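Local coordinates for protein NEQ011 (Nanoarchaeum equitans Kin4-M, PDB 6GQ8) that probably reduces superoxide at a mononuclear iron centre, as a neelaredoxin-type (class II) superoxide reductase of the desulfoferrodoxin family, at residues A[9-14]-A[101-106]; A[14-19]-A[89-94]; A[32-37]-A[74-79]; A[42-47]-A[94-99]. All coordinates share one frame; numbering follows the deposited sequence.

Contact 1 of 4, residues A[9-14]-A[101-106]; sequences KHSPII and GLWKTE. With FE (Fe (III) ion), chain E.
The CB of His10 sits almost straight above the five-membered ring of Trp103. It lies 3.2 Å from the ring centroid and 9° off the ring normal, an unusually close CH-pi contact. This happens where two sheets of the desulfoferrodoxin beta sandwich meet beside the iron. Strand 101-106 belongs to one sheet and strand 12-14 to the other, and their segments run nearly parallel with axes 6.8 Å apart. In both His10 and Trp103 the CG is anti to the carbonyl carbon. The two ring planes are also near parallel, but the imidazole is slid off the indole, so the rings barely overlap. The imidazole extends past the indole and binds iron through NE2, with His10 NE2 2.2 Å from FE. Its other nitrogen, ND1, is hydrogen-bonded to Asn7 OD1, so metal and asparagine together fix the ring rotation. Trp103 NE1 makes a weak hydrogen bond to the carbonyl O of His100, another iron ligand. An alanine in place of Trp103 would lose the flat surface under His10 and would probably loosen the orientation of this iron-binding imidazole. Beyond the rings, Pro12 CD rests 4.1 Å from Trp103 CB. Pro12 and Thr105 pass alongside, pointing opposite ways. The Thr105 hydroxyl makes a weak hydrogen bond to the Pro12 carbonyl, OG1 to O 3.1 Å. A water links loop to strand, 2.8 Å from Ser11 OG and donating to Lys104 O; Ser11 OG also bonds Asn7 N. Further along, Ile14 CD1 ends 3.5 Å from Thr105 O.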
loop_
_atom_site.group_PDB
_atom_site.type_symbol
_atom_site.label_atom_id
_atom_site.label_comp_id
_atom_site.label_asym_id
_atom_site.label_seq_id
_atom_site.Cartn_x
_atom_site.Cartn_y
_atom_site.Cartn_z
ATOM N N LYS A 9 11.284 14.466 15.611
ATOM C CA LYS A 9 10.809 14.740 14.261
ATOM C C LYS A 9 10.399 13.484 13.507
ATOM O O LYS A 9 9.569 13.566 12.595
ATOM C CB LYS A 9 11.878 15.486 13.457
ATOM C CG LYS A 9 11.920 16.987 13.709
ATOM C CD LYS A 9 12.909 17.666 12.776
ATOM C CE LYS A 9 12.840 19.180 12.894
ATOM N NZ LYS A 9 13.763 19.854 11.939
ATOM N N HIS A 10 10.960 12.323 13.855
ATOM C CA HIS A 10 10.786 11.119 13.057
ATOM C C HIS A 10 10.102 9.966 13.780
ATOM O O HIS A 10 9.548 9.091 13.107
ATOM C CB HIS A 10 12.145 10.617 12.543
ATOM C CG HIS A 10 12.835 11.566 11.612
ATOM N ND1 HIS A 10 13.830 12.423 12.029
ATOM C CD2 HIS A 10 12.690 11.778 10.283
ATOM C CE1 HIS A 10 14.260 13.132 10.999
ATOM N NE2 HIS A 10 13.585 12.760 9.927
ATOM N N SER A 11 10.119 9.932 15.108
ATOM C CA SER A 11 9.566 8.787 15.829
ATOM C C SER A 11 8.044 8.775 15.728
ATOM O O SER A 11 7.400 9.793 16.004
ATOM C CB SER A 11 9.992 8.811 17.296
ATOM O OG SER A 11 11.378 8.548 17.429
ATOM N N PRO A 12 7.431 7.655 15.330
ATOM C CA PRO A 12 5.964 7.566 15.295
ATOM C C PRO A 12 5.402 7.359 16.693
ATOM O O PRO A 12 5.531 6.278 17.276
ATOM C CB PRO A 12 5.714 6.353 14.389
ATOM C CG PRO A 12 6.929 5.501 14.555
ATOM C CD PRO A 12 8.082 6.445 14.796
ATOM N N ILE A 13 4.768 8.394 17.233
ATOM C CA ILE A 13 4.247 8.340 18.596
ATOM C C ILE A 13 2.907 7.617 18.591
ATOM O O ILE A 13 2.020 7.934 17.792
ATOM C CB ILE A 13 4.113 9.754 19.182
ATOM C CG1 ILE A 13 5.476 10.447 19.219
ATOM C CG2 ILE A 13 3.500 9.701 20.575
ATOM C CD1 ILE A 13 6.540 9.652 19.945
ATOM N N ILE A 14 2.751 6.655 19.498
ATOM C CA ILE A 14 1.546 5.836 19.588
ATOM C C ILE A 14 0.735 6.283 20.797
ATOM O O ILE A 14 1.278 6.418 21.900
ATOM C CB ILE A 14 1.893 4.340 19.695
ATOM C CG1 ILE A 14 2.778 3.904 18.526
ATOM C CG2 ILE A 14 0.628 3.500 19.754
ATOM C CD1 ILE A 14 3.425 2.554 18.729
ATOM N N GLY A 101 15.277 7.524 6.482
ATOM C CA GLY A 101 15.121 6.102 6.708
ATOM C C GLY A 101 13.904 5.755 7.550
ATOM O O GLY A 101 12.898 6.466 7.568
ATOM N N LEU A 102 14.015 4.635 8.259
ATOM C CA LEU A 102 12.915 4.031 8.995
ATOM C C LEU A 102 13.099 4.220 10.496
ATOM O O LEU A 102 14.219 4.192 11.013
ATOM C CB LEU A 102 12.805 2.539 8.670
ATOM C CG LEU A 102 12.505 2.218 7.207
ATOM C CD1 LEU A 102 13.088 0.872 6.806
ATOM C CD2 LEU A 102 11.008 2.235 6.982
ATOM N N TRP A 103 11.975 4.389 11.192
ATOM C CA TRP A 103 11.958 4.637 12.626
ATOM C C TRP A 103 10.878 3.781 13.272
ATOM O O TRP A 103 9.792 3.616 12.711
ATOM C CB TRP A 103 11.709 6.119 12.925
ATOM C CG TRP A 103 12.733 7.032 12.322
ATOM C CD1 TRP A 103 12.790 7.463 11.028
ATOM C CD2 TRP A 103 13.843 7.635 12.996
ATOM N NE1 TRP A 103 13.873 8.292 10.854
ATOM C CE2 TRP A 103 14.535 8.412 12.048
ATOM C CE3 TRP A 103 14.319 7.591 14.310
ATOM C CZ2 TRP A 103 15.674 9.145 12.372
ATOM C CZ3 TRP A 103 15.452 8.313 14.629
ATOM C CH2 TRP A 103 16.117 9.081 13.664
ATOM N N LYS A 104 11.177 3.250 14.457
ATOM C CA LYS A 104 10.304 2.315 15.152
ATOM C C LYS A 104 9.960 2.834 16.541
ATOM O O LYS A 104 10.793 3.453 17.210
ATOM C CB LYS A 104 10.958 0.932 15.283
ATOM C CG LYS A 104 10.052 -0.128 15.893
ATOM C CD LYS A 104 10.737 -1.481 15.986
ATOM C CE LYS A 104 11.625 -1.549 17.219
ATOM N NZ LYS A 104 12.037 -2.941 17.550
ATOM N N THR A 105 8.723 2.574 16.967
ATOM C CA THR A 105 8.271 2.841 18.324
ATOM C C THR A 105 7.423 1.670 18.796
ATOM O O THR A 105 6.604 1.143 18.039
ATOM C CB THR A 105 7.460 4.143 18.406
ATOM O OG1 THR A 105 8.303 5.257 18.087
ATOM C CG2 THR A 105 6.869 4.338 19.798
ATOM N N GLU A 106 7.620 1.266 20.050
ATOM C CA GLU A 106 6.845 0.200 20.666
ATOM C C GLU A 106 6.082 0.760 21.855
ATOM O O GLU A 106 6.587 1.628 22.574
ATOM C CB GLU A 106 7.746 -0.957 21.115
ATOM C CG GLU A 106 8.476 -1.655 19.977
ATOM C CD GLU A 106 9.452 -2.712 20.463
ATOM O OE1 GLU A 106 9.533 -2.938 21.689
ATOM O OE2 GLU A 106 10.138 -3.318 19.614
HETATM FE FE FE E . 13.330 13.495 7.825
HETATM O O HOH W 1 11.975 5.869 16.700
#

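Contact 2 of 4, residues A[14-19]-A[89-94]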
loop_
_atom_site.group_PDB
_atom_site.type_symbol
_atom_site.label_atom_id
_atom_site.label_comp_id
_atom_site.label_asym_id
_atom_site.label_seq_id
_atom_site.Cartn_x
_atom_site.Cartn_y
_atom_site.Cartn_z
ATOM N N ILE A 14 2.751 6.655 19.498
ATOM C CA ILE A 14 1.546 5.836 19.588
ATOM C C ILE A 14 0.735 6.283 20.797
ATOM O O ILE A 14 1.278 6.418 21.900
ATOM C CB ILE A 14 1.893 4.340 19.695
ATOM C CG1 ILE A 14 2.778 3.904 18.526
ATOM C CG2 ILE A 14 0.628 3.500 19.754
ATOM C CD1 ILE A 14 3.425 2.554 18.729
ATOM N N GLU A 15 -0.565 6.494 20.593
ATOM C CA GLU A 15 -1.515 6.696 21.680
ATOM C C GLU A 15 -2.645 5.684 21.561
ATOM O O GLU A 15 -3.110 5.385 20.457
ATOM C CB GLU A 15 -2.094 8.113 21.687
ATOM C CG GLU A 15 -1.088 9.196 22.017
ATOM C CD GLU A 15 -1.738 10.555 22.186
ATOM O OE1 GLU A 15 -2.950 10.677 21.901
ATOM O OE2 GLU A 15 -1.045 11.496 22.624
ATOM N N ILE A 16 -3.082 5.160 22.704
ATOM C CA ILE A 16 -4.059 4.080 22.758
ATOM C C ILE A 16 -5.226 4.508 23.637
ATOM O O ILE A 16 -5.020 4.963 24.767
ATOM C CB ILE A 16 -3.436 2.777 23.295
ATOM C CG1 ILE A 16 -2.236 2.360 22.442
ATOM C CG2 ILE A 16 -4.472 1.663 23.336
ATOM C CD1 ILE A 16 -1.401 1.259 23.062
ATOM N N GLU A 17 -6.444 4.374 23.115
ATOM C CA GLU A 17 -7.662 4.557 23.896
ATOM C C GLU A 17 -8.582 3.373 23.653
ATOM O O GLU A 17 -8.843 3.011 22.502
ATOM C CB GLU A 17 -8.393 5.864 23.563
ATOM C CG GLU A 17 -7.552 7.119 23.701
ATOM C CD GLU A 17 -8.365 8.388 23.502
ATOM O OE1 GLU A 17 -9.610 8.295 23.426
ATOM O OE2 GLU A 17 -7.761 9.479 23.439
ATOM N N LYS A 18 -9.079 2.781 24.735
ATOM C CA LYS A 18 -9.968 1.631 24.655
ATOM C C LYS A 18 -11.404 2.126 24.552
ATOM O O LYS A 18 -11.897 2.814 25.453
ATOM C CB LYS A 18 -9.790 0.733 25.879
ATOM C CG LYS A 18 -10.503 -0.609 25.809
ATOM C CD LYS A 18 -9.891 -1.515 24.754
ATOM C CE LYS A 18 -10.643 -2.834 24.652
ATOM N NZ LYS A 18 -10.775 -3.489 25.982
ATOM N N GLU A 19 -12.066 1.788 23.448
ATOM C CA GLU A 19 -13.452 2.177 23.195
ATOM C C GLU A 19 -14.275 0.914 22.959
ATOM O O GLU A 19 -14.334 0.403 21.837
ATOM C CB GLU A 19 -13.537 3.134 22.008
ATOM C CG GLU A 19 -12.850 4.465 22.254
ATOM C CD GLU A 19 -13.034 5.445 21.112
ATOM O OE1 GLU A 19 -12.992 6.667 21.369
ATOM O OE2 GLU A 19 -13.241 4.994 19.963
ATOM N N GLY A 89 0.266 -7.550 24.947
ATOM C CA GLY A 89 1.384 -7.476 24.027
ATOM C C GLY A 89 1.806 -6.032 23.852
ATOM O O GLY A 89 1.507 -5.183 24.692
ATOM N N LYS A 90 2.493 -5.764 22.748
ATOM C CA LYS A 90 2.941 -4.413 22.449
ATOM C C LYS A 90 2.599 -4.049 21.013
ATOM O O LYS A 90 2.687 -4.886 20.108
ATOM C CB LYS A 90 4.450 -4.255 22.682
ATOM C CG LYS A 90 5.325 -5.181 21.856
ATOM C CD LYS A 90 6.785 -5.022 22.243
ATOM C CE LYS A 90 7.686 -5.929 21.423
ATOM N NZ LYS A 90 9.118 -5.754 21.797
ATOM N N LEU A 91 2.208 -2.796 20.814
ATOM C CA LEU A 91 2.021 -2.248 19.481
ATOM C C LEU A 91 3.353 -1.747 18.944
ATOM O O LEU A 91 4.186 -1.218 19.684
ATOM C CB LEU A 91 0.999 -1.111 19.500
ATOM C CG LEU A 91 -0.445 -1.527 19.783
ATOM C CD1 LEU A 91 -1.348 -0.311 19.859
ATOM C CD2 LEU A 91 -0.928 -2.473 18.699
ATOM N N ILE A 92 3.547 -1.906 17.638
ATOM C CA ILE A 92 4.789 -1.514 16.986
ATOM C C ILE A 92 4.437 -0.640 15.794
ATOM O O ILE A 92 3.693 -1.067 14.903
ATOM C CB ILE A 92 5.620 -2.731 16.546
ATOM C CG1 ILE A 92 5.926 -3.632 17.746
ATOM C CG2 ILE A 92 6.910 -2.283 15.873
ATOM C CD1 ILE A 92 6.566 -4.956 17.379
ATOM N N ALA A 93 4.953 0.585 15.785
ATOM C CA ALA A 93 4.758 1.510 14.680
ATOM C C ALA A 93 6.083 1.702 13.963
ATOM O O ALA A 93 7.112 1.935 14.605
ATOM C CB ALA A 93 4.216 2.855 15.169
ATOM N N ILE A 94 6.051 1.605 12.639
ATOM C CA ILE A 94 7.218 1.810 11.793
ATOM C C ILE A 94 6.859 2.887 10.786
ATOM O O ILE A 94 5.876 2.749 10.050
ATOM C CB ILE A 94 7.644 0.516 11.081
ATOM C CG1 ILE A 94 8.042 -0.554 12.102
ATOM C CG2 ILE A 94 8.781 0.789 10.103
ATOM C CD1 ILE A 94 8.555 -1.833 11.475
#
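This contact is part of the hydrophobic core between the two sheets of the beta sandwich. Strand 14-19 is on the edge of the three-stranded sheet, and strand 89-94 is within the facing sheet. Their segments cross at 139° with axes 9.0 Å apart, so the contact is made mainly by side chains. No hydrogen bond joins them. Ile14, Ile16, Leu91 and Ala93 all point toward the opposite segment. In Ile14 and Ile16 CG1 lies beside the backbone N, and CD1 is extended away from CA, with chi2 of 166° in Ile14. Each isoleucine therefore reaches across with its longer branch. Ile14 lies over Ala93, with Ile14 CD1 3.7 Å and Ile14 CG1 3.8 Å from Ala93 CB. The small methyl of Ala93 lets the isoleucine branch come close to the opposite backbone, and Ile14 CD1 is 3.9 Å from Ala93 N. Ile16 and Leu91 meet tip to tip, with Ile16 CD1 3.6 Å from Leu91 CD1. The same leucine methyl also approaches the other branch of Ile14, with Leu91 CD1 4.3 Å from Ile14 CG2. One methyl of Leu91 thus touches both isoleucines. Ile25 of strand 22-29 packs on Ile14 and Leu91, and Phe50 touches Leu91 as well. On the reverse side of strand 89-94, Ile92 points away and packs on Met1 of the second subunit. With only aliphatic carbons meeting between the side chains and no polar bond setting direction, the fit of these two segments rests on shape and on burial of apolar surface.

Contact 3 of 4, residues A[32-37]-A[74-79]. With FE (Fe (III) ion), chain E.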
loop_
_atom_site.group_PDB
_atom_site.type_symbol
_atom_site.label_atom_id
_atom_site.label_comp_id
_atom_site.label_asym_id
_atom_site.label_seq_id
_atom_site.Cartn_x
_atom_site.Cartn_y
_atom_site.Cartn_z
ATOM N N GLU A 32 5.459 16.831 18.501
ATOM C CA GLU A 32 5.905 18.033 19.199
ATOM C C GLU A 32 6.748 18.952 18.330
ATOM O O GLU A 32 6.722 20.172 18.532
ATOM C CB GLU A 32 6.684 17.666 20.467
ATOM C CG GLU A 32 8.024 16.974 20.244
ATOM C CD GLU A 32 8.839 16.873 21.520
ATOM O OE1 GLU A 32 8.229 16.898 22.609
ATOM O OE2 GLU A 32 10.072 16.677 21.437
ATOM N N VAL A 33 7.496 18.404 17.379
ATOM C CA VAL A 33 8.245 19.193 16.412
ATOM C C VAL A 33 7.823 18.698 15.037
ATOM O O VAL A 33 8.131 17.559 14.661
ATOM C CB VAL A 33 9.763 19.073 16.604
ATOM C CG1 VAL A 33 10.488 19.936 15.589
ATOM C CG2 VAL A 33 10.148 19.472 18.023
ATOM N N LYS A 34 7.113 19.543 14.293
ATOM C CA LYS A 34 6.561 19.134 13.008
ATOM C C LYS A 34 7.676 18.788 12.029
ATOM O O LYS A 34 8.646 19.536 11.880
ATOM C CB LYS A 34 5.671 20.243 12.443
ATOM C CG LYS A 34 4.187 20.045 12.733
ATOM C CD LYS A 34 3.346 21.199 12.205
ATOM C CE LYS A 34 3.443 21.314 10.691
ATOM N NZ LYS A 34 2.827 20.141 10.011
ATOM N N HIS A 35 7.538 17.645 11.373
ATOM C CA HIS A 35 8.486 17.248 10.341
ATOM C C HIS A 35 8.129 17.946 9.029
ATOM O O HIS A 35 6.947 18.141 8.735
ATOM C CB HIS A 35 8.459 15.727 10.155
ATOM C CG HIS A 35 9.516 15.202 9.231
ATOM N ND1 HIS A 35 9.338 15.114 7.867
ATOM C CD2 HIS A 35 10.754 14.709 9.480
ATOM C CE1 HIS A 35 10.424 14.603 7.314
ATOM N NE2 HIS A 35 11.299 14.348 8.270
ATOM N N PRO A 36 9.126 18.350 8.239
ATOM C CA PRO A 36 8.827 18.955 6.935
ATOM C C PRO A 36 7.968 18.033 6.081
ATOM O O PRO A 36 8.061 16.806 6.163
ATOM C CB PRO A 36 10.214 19.165 6.314
ATOM C CG PRO A 36 11.129 19.296 7.486
ATOM C CD PRO A 36 10.564 18.394 8.557
ATOM N N ASN A 37 7.100 18.642 5.267
ATOM C CA ASN A 37 6.221 17.908 4.351
ATOM C C ASN A 37 6.412 18.519 2.966
ATOM O O ASN A 37 5.629 19.365 2.529
ATOM C CB ASN A 37 4.764 17.961 4.805
ATOM C CG ASN A 37 3.908 16.898 4.143
ATOM O OD1 ASN A 37 4.262 16.365 3.090
ATOM N ND2 ASN A 37 2.773 16.585 4.756
ATOM N N TYR A 74 -1.591 18.640 1.151
ATOM C CA TYR A 74 -0.605 18.005 2.014
ATOM C C TYR A 74 -1.298 17.042 2.962
ATOM O O TYR A 74 -2.197 17.448 3.704
ATOM C CB TYR A 74 0.166 19.052 2.824
ATOM C CG TYR A 74 0.935 20.039 1.986
ATOM C CD1 TYR A 74 2.271 19.825 1.679
ATOM C CD2 TYR A 74 0.327 21.193 1.504
ATOM C CE1 TYR A 74 2.980 20.731 0.919
ATOM C CE2 TYR A 74 1.027 22.102 0.737
ATOM C CZ TYR A 74 2.353 21.865 0.447
ATOM O OH TYR A 74 3.059 22.764 -0.315
ATOM N N THR A 75 -0.858 15.787 2.966
ATOM C CA THR A 75 -1.341 14.808 3.932
ATOM C C THR A 75 -0.435 14.832 5.157
ATOM O O THR A 75 0.774 14.591 5.047
ATOM C CB THR A 75 -1.386 13.400 3.341
ATOM O OG1 THR A 75 -2.052 13.427 2.072
ATOM C CG2 THR A 75 -2.150 12.472 4.282
ATOM N N GLU A 76 -1.017 15.136 6.312
ATOM C CA GLU A 76 -0.256 15.162 7.553
ATOM C C GLU A 76 0.086 13.744 8.001
ATOM O O GLU A 76 -0.725 12.827 7.840
ATOM C CB GLU A 76 -1.050 15.862 8.656
ATOM C CG GLU A 76 -1.028 17.366 8.576
ATOM C CD GLU A 76 0.363 17.933 8.764
ATOM O OE1 GLU A 76 0.834 17.966 9.922
ATOM O OE2 GLU A 76 0.987 18.335 7.757
ATOM N N PRO A 77 1.270 13.534 8.572
ATOM C CA PRO A 77 1.652 12.196 9.058
ATOM C C PRO A 77 0.984 11.862 10.389
ATOM O O PRO A 77 1.637 11.708 11.426
ATOM C CB PRO A 77 3.177 12.316 9.176
ATOM C CG PRO A 77 3.411 13.750 9.471
ATOM C CD PRO A 77 2.364 14.510 8.708
ATOM N N LYS A 78 -0.346 11.781 10.366
ATOM C CA LYS A 78 -1.137 11.451 11.545
ATOM C C LYS A 78 -2.338 10.626 11.111
ATOM O O LYS A 78 -3.010 10.974 10.136
ATOM C CB LYS A 78 -1.602 12.718 12.276
ATOM C CG LYS A 78 -2.549 12.449 13.438
ATOM C CD LYS A 78 -2.986 13.736 14.122
ATOM C CE LYS A 78 -3.905 13.438 15.299
ATOM N NZ LYS A 78 -4.252 14.661 16.075
ATOM N N ALA A 79 -2.610 9.541 11.831
ATOM C CA ALA A 79 -3.723 8.678 11.470
ATOM C C ALA A 79 -4.281 8.014 12.716
ATOM O O ALA A 79 -3.557 7.756 13.681
ATOM C CB ALA A 79 -3.306 7.612 10.451
HETATM FE FE FE E . 13.330 13.495 7.825
#
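The imidazole of His35 has Pro36 CD over one face, 3.4 Å above the plane and toward the rim. The ring of Tyr74 is met at its edge by a carbonyl, Asn37 O, 3.4 Å from CE1. The amide of Asn37 stands at 78° to the Tyr74 ring, and the two side chains lie alongside with their ends reversed. His35 NE2 binds FE at 2.2 Å. Its ND1 donates to Pro36 O, 2.7 Å away, on a carbonyl lone pair. This bond holds the ring rotation and may make the imidazole a stronger electron donor to the metal. The loop 32-37, which carries this ligand, is tied here to strand 74-76. After a corner at Pro77, the centre of an inverse gamma turn, the chain goes on into the three-stranded sheet. Ahead of the corner, Tyr74 and Thr75 continue an antiparallel ladder into the third subunit. Asn37 ND2 donates to Thr75 O at 2.8 Å, coming from 56° above the carbonyl plane. Asn37 OD1 is hydrogen-bonded to His68 ND1, so both ends of the amide are gripped. An alanine at Asn37 would remove both bonds and would probably loosen the loop from strand 74-76. Lys34 bends at chi3 and chi4 and crosses Glu76 at about a right angle. The salt bridge runs from Lys34 NZ to Glu76 OE1 at 3.0 Å, weak as a hydrogen bond.

Contact 4 of 4, residues A[42-47]-A[94-99]. With FE (Fe (III) ion), chain E.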
loop_
_atom_site.group_PDB
_atom_site.type_symbol
_atom_site.label_atom_id
_atom_site.label_comp_id
_atom_site.label_asym_id
_atom_site.label_seq_id
_atom_site.Cartn_x
_atom_site.Cartn_y
_atom_site.Cartn_z
ATOM N N HIS A 42 9.613 14.058 3.215
ATOM C CA HIS A 42 8.322 13.928 3.878
ATOM C C HIS A 42 8.210 12.557 4.525
ATOM O O HIS A 42 8.948 11.626 4.193
ATOM C CB HIS A 42 7.161 14.145 2.899
ATOM C CG HIS A 42 7.191 13.234 1.709
ATOM N ND1 HIS A 42 7.596 13.650 0.460
ATOM C CD2 HIS A 42 6.867 11.924 1.581
ATOM C CE1 HIS A 42 7.517 12.639 -0.387
ATOM N NE2 HIS A 42 7.076 11.580 0.268
ATOM N N ILE A 43 7.269 12.451 5.460
ATOM C CA ILE A 43 6.915 11.167 6.049
ATOM C C ILE A 43 5.920 10.502 5.107
ATOM O O ILE A 43 4.827 11.027 4.873
ATOM C CB ILE A 43 6.317 11.337 7.453
ATOM C CG1 ILE A 43 7.254 12.154 8.351
ATOM C CG2 ILE A 43 6.029 9.973 8.071
ATOM C CD1 ILE A 43 8.606 11.521 8.587
ATOM N N GLN A 44 6.302 9.354 4.556
ATOM C CA GLN A 44 5.526 8.741 3.486
ATOM C C GLN A 44 4.469 7.773 4.001
ATOM O O GLN A 44 3.349 7.753 3.480
ATOM C CB GLN A 44 6.461 8.021 2.511
ATOM C CG GLN A 44 5.844 7.736 1.153
ATOM C CD GLN A 44 6.868 7.230 0.151
ATOM O OE1 GLN A 44 7.229 6.052 0.158
ATOM N NE2 GLN A 44 7.352 8.124 -0.708
ATOM N N TRP A 45 4.790 6.964 5.009
ATOM C CA TRP A 45 3.848 5.947 5.458
ATOM C C TRP A 45 4.189 5.507 6.874
ATOM O O TRP A 45 5.274 5.780 7.392
ATOM C CB TRP A 45 3.836 4.742 4.509
ATOM C CG TRP A 45 5.184 4.130 4.243
ATOM C CD1 TRP A 45 5.992 4.358 3.160
ATOM C CD2 TRP A 45 5.876 3.180 5.063
ATOM N NE1 TRP A 45 7.138 3.609 3.259
ATOM C CE2 TRP A 45 7.089 2.872 4.414
ATOM C CE3 TRP A 45 5.579 2.545 6.276
ATOM C CZ2 TRP A 45 8.012 1.971 4.944
ATOM C CZ3 TRP A 45 6.495 1.652 6.800
ATOM C CH2 TRP A 45 7.698 1.374 6.135
ATOM N N VAL A 46 3.234 4.812 7.491
ATOM C CA VAL A 46 3.422 4.182 8.792
ATOM C C VAL A 46 2.781 2.799 8.756
ATOM O O VAL A 46 1.650 2.644 8.286
ATOM C CB VAL A 46 2.832 5.031 9.938
ATOM C CG1 VAL A 46 1.410 5.456 9.617
ATOM C CG2 VAL A 46 2.878 4.261 11.248
ATOM N N ASP A 47 3.516 1.793 9.220
ATOM C CA ASP A 47 2.980 0.454 9.425
ATOM C C ASP A 47 2.744 0.236 10.912
ATOM O O ASP A 47 3.575 0.616 11.742
ATOM C CB ASP A 47 3.937 -0.616 8.893
ATOM C CG ASP A 47 3.756 -0.886 7.414
ATOM O OD1 ASP A 47 2.622 -0.746 6.916
ATOM O OD2 ASP A 47 4.752 -1.249 6.749
ATOM N N ILE A 94 6.051 1.605 12.639
ATOM C CA ILE A 94 7.218 1.810 11.793
ATOM C C ILE A 94 6.859 2.887 10.786
ATOM O O ILE A 94 5.876 2.749 10.050
ATOM C CB ILE A 94 7.644 0.516 11.081
ATOM C CG1 ILE A 94 8.042 -0.554 12.102
ATOM C CG2 ILE A 94 8.781 0.789 10.103
ATOM C CD1 ILE A 94 8.555 -1.833 11.475
ATOM N N SER A 95 7.647 3.957 10.756
ATOM C CA SER A 95 7.410 5.071 9.855
ATOM C C SER A 95 8.629 5.278 8.968
ATOM O O SER A 95 9.753 4.926 9.339
ATOM C CB SER A 95 7.103 6.355 10.631
ATOM O OG SER A 95 8.201 6.716 11.449
ATOM N N TYR A 96 8.400 5.861 7.794
ATOM C CA TYR A 96 9.445 6.036 6.795
ATOM C C TYR A 96 9.527 7.494 6.378
ATOM O O TYR A 96 8.514 8.096 6.009
ATOM C CB TYR A 96 9.193 5.162 5.563
ATOM C CG TYR A 96 10.155 5.423 4.421
ATOM C CD1 TYR A 96 11.482 5.026 4.503
ATOM C CD2 TYR A 96 9.731 6.051 3.260
ATOM C CE1 TYR A 96 12.365 5.254 3.459
ATOM C CE2 TYR A 96 10.608 6.286 2.213
ATOM C CZ TYR A 96 11.924 5.885 2.320
ATOM O OH TYR A 96 12.801 6.115 1.281
ATOM N N CYS A 97 10.731 8.052 6.447
ATOM C CA CYS A 97 11.030 9.374 5.921
ATOM C C CYS A 97 11.872 9.222 4.662
ATOM O O CYS A 97 12.781 8.386 4.614
ATOM C CB CYS A 97 11.769 10.228 6.953
ATOM S SG CYS A 97 12.455 11.761 6.293
ATOM N N THR A 98 11.552 10.013 3.637
ATOM C CA THR A 98 12.203 9.857 2.341
ATOM C C THR A 98 13.686 10.207 2.366
ATOM O O THR A 98 14.389 9.901 1.397
ATOM C CB THR A 98 11.494 10.708 1.286
ATOM O OG1 THR A 98 11.470 12.075 1.708
ATOM C CG2 THR A 98 10.069 10.215 1.079
ATOM N N LEU A 99 14.179 10.836 3.432
ATOM C CA LEU A 99 15.594 11.151 3.549
ATOM C C LEU A 99 16.287 10.470 4.716
ATOM O O LEU A 99 17.484 10.192 4.621
ATOM C CB LEU A 99 15.798 12.670 3.684
ATOM C CG LEU A 99 15.493 13.539 2.465
ATOM C CD1 LEU A 99 15.898 14.983 2.729
ATOM C CD2 LEU A 99 16.200 13.006 1.232
HETATM FE FE FE E . 13.330 13.495 7.825
#
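His42 and Trp45 both hold CG in the crowded position between backbone N and carbonyl carbon, with chi1 56° and 54°. Tyr96 has CG anti to the backbone N. The torsions of Trp45 and Tyr96 lay the indole over the start of the Tyr96 side chain. Tyr96 CB sits over the five-membered ring, 3.3 Å from Trp45 CE2, while the two rings are near parallel but barely overlap. Trp45 NE1 and Tyr96 OH both bond to His59 of the second subunit. Strands 43-47 and 94-97 are antiparallel neighbours in the five-stranded sheet. A beta bulge places Gln44 and Trp45 opposite Tyr96. Gln44 N donates to Tyr96 O at 2.9 Å, and Tyr96 N to Trp45 O at 3.2 Å. Trp45 N is buried without a partner. Beyond it, Asp47 and Ile94 form a hydrogen-bonded pair. At the iron end, Thr98 OG1 accepts from His42 N at 3.1 Å, and Thr98 N donates back to His42 O. The His42 torsion brings one ring face under Thr98 CG2, and ND1 is hydrogen-bonded to Glu38 O. On the face with Ile43, whose CD1 packs 3.8 Å from Cys97 CB, Cys97 SG binds FE at 2.5 Å and accepts from Leu99 N at 3.5 Å.

Contacts 1, 3 and 4 meet at the iron, each supplying one ligand. His10 NE2 and His35 NE2 are 3.2 Å apart, and His35 NE2 is 3.5 Å from Cys97 SG. His41 and His100 complete the site. Contact 2 is away from the metal: the side chain of Ala93 is about 11 Å from that of His10. It extends contact 1 along the sandwich core through the shared Ile14, and Lys90 NZ pairs with Glu106 OE1 at 2.8 Å. Contacts 2 and 4 share Ile94 on strand 89-97, with centres about 18 Å apart. Contact 1 joins contact 4 by backbone bonding, Trp103 O to Ser95 N at 2.9 Å. Pro77 of contact 3 packs on Ile43 of contact 4.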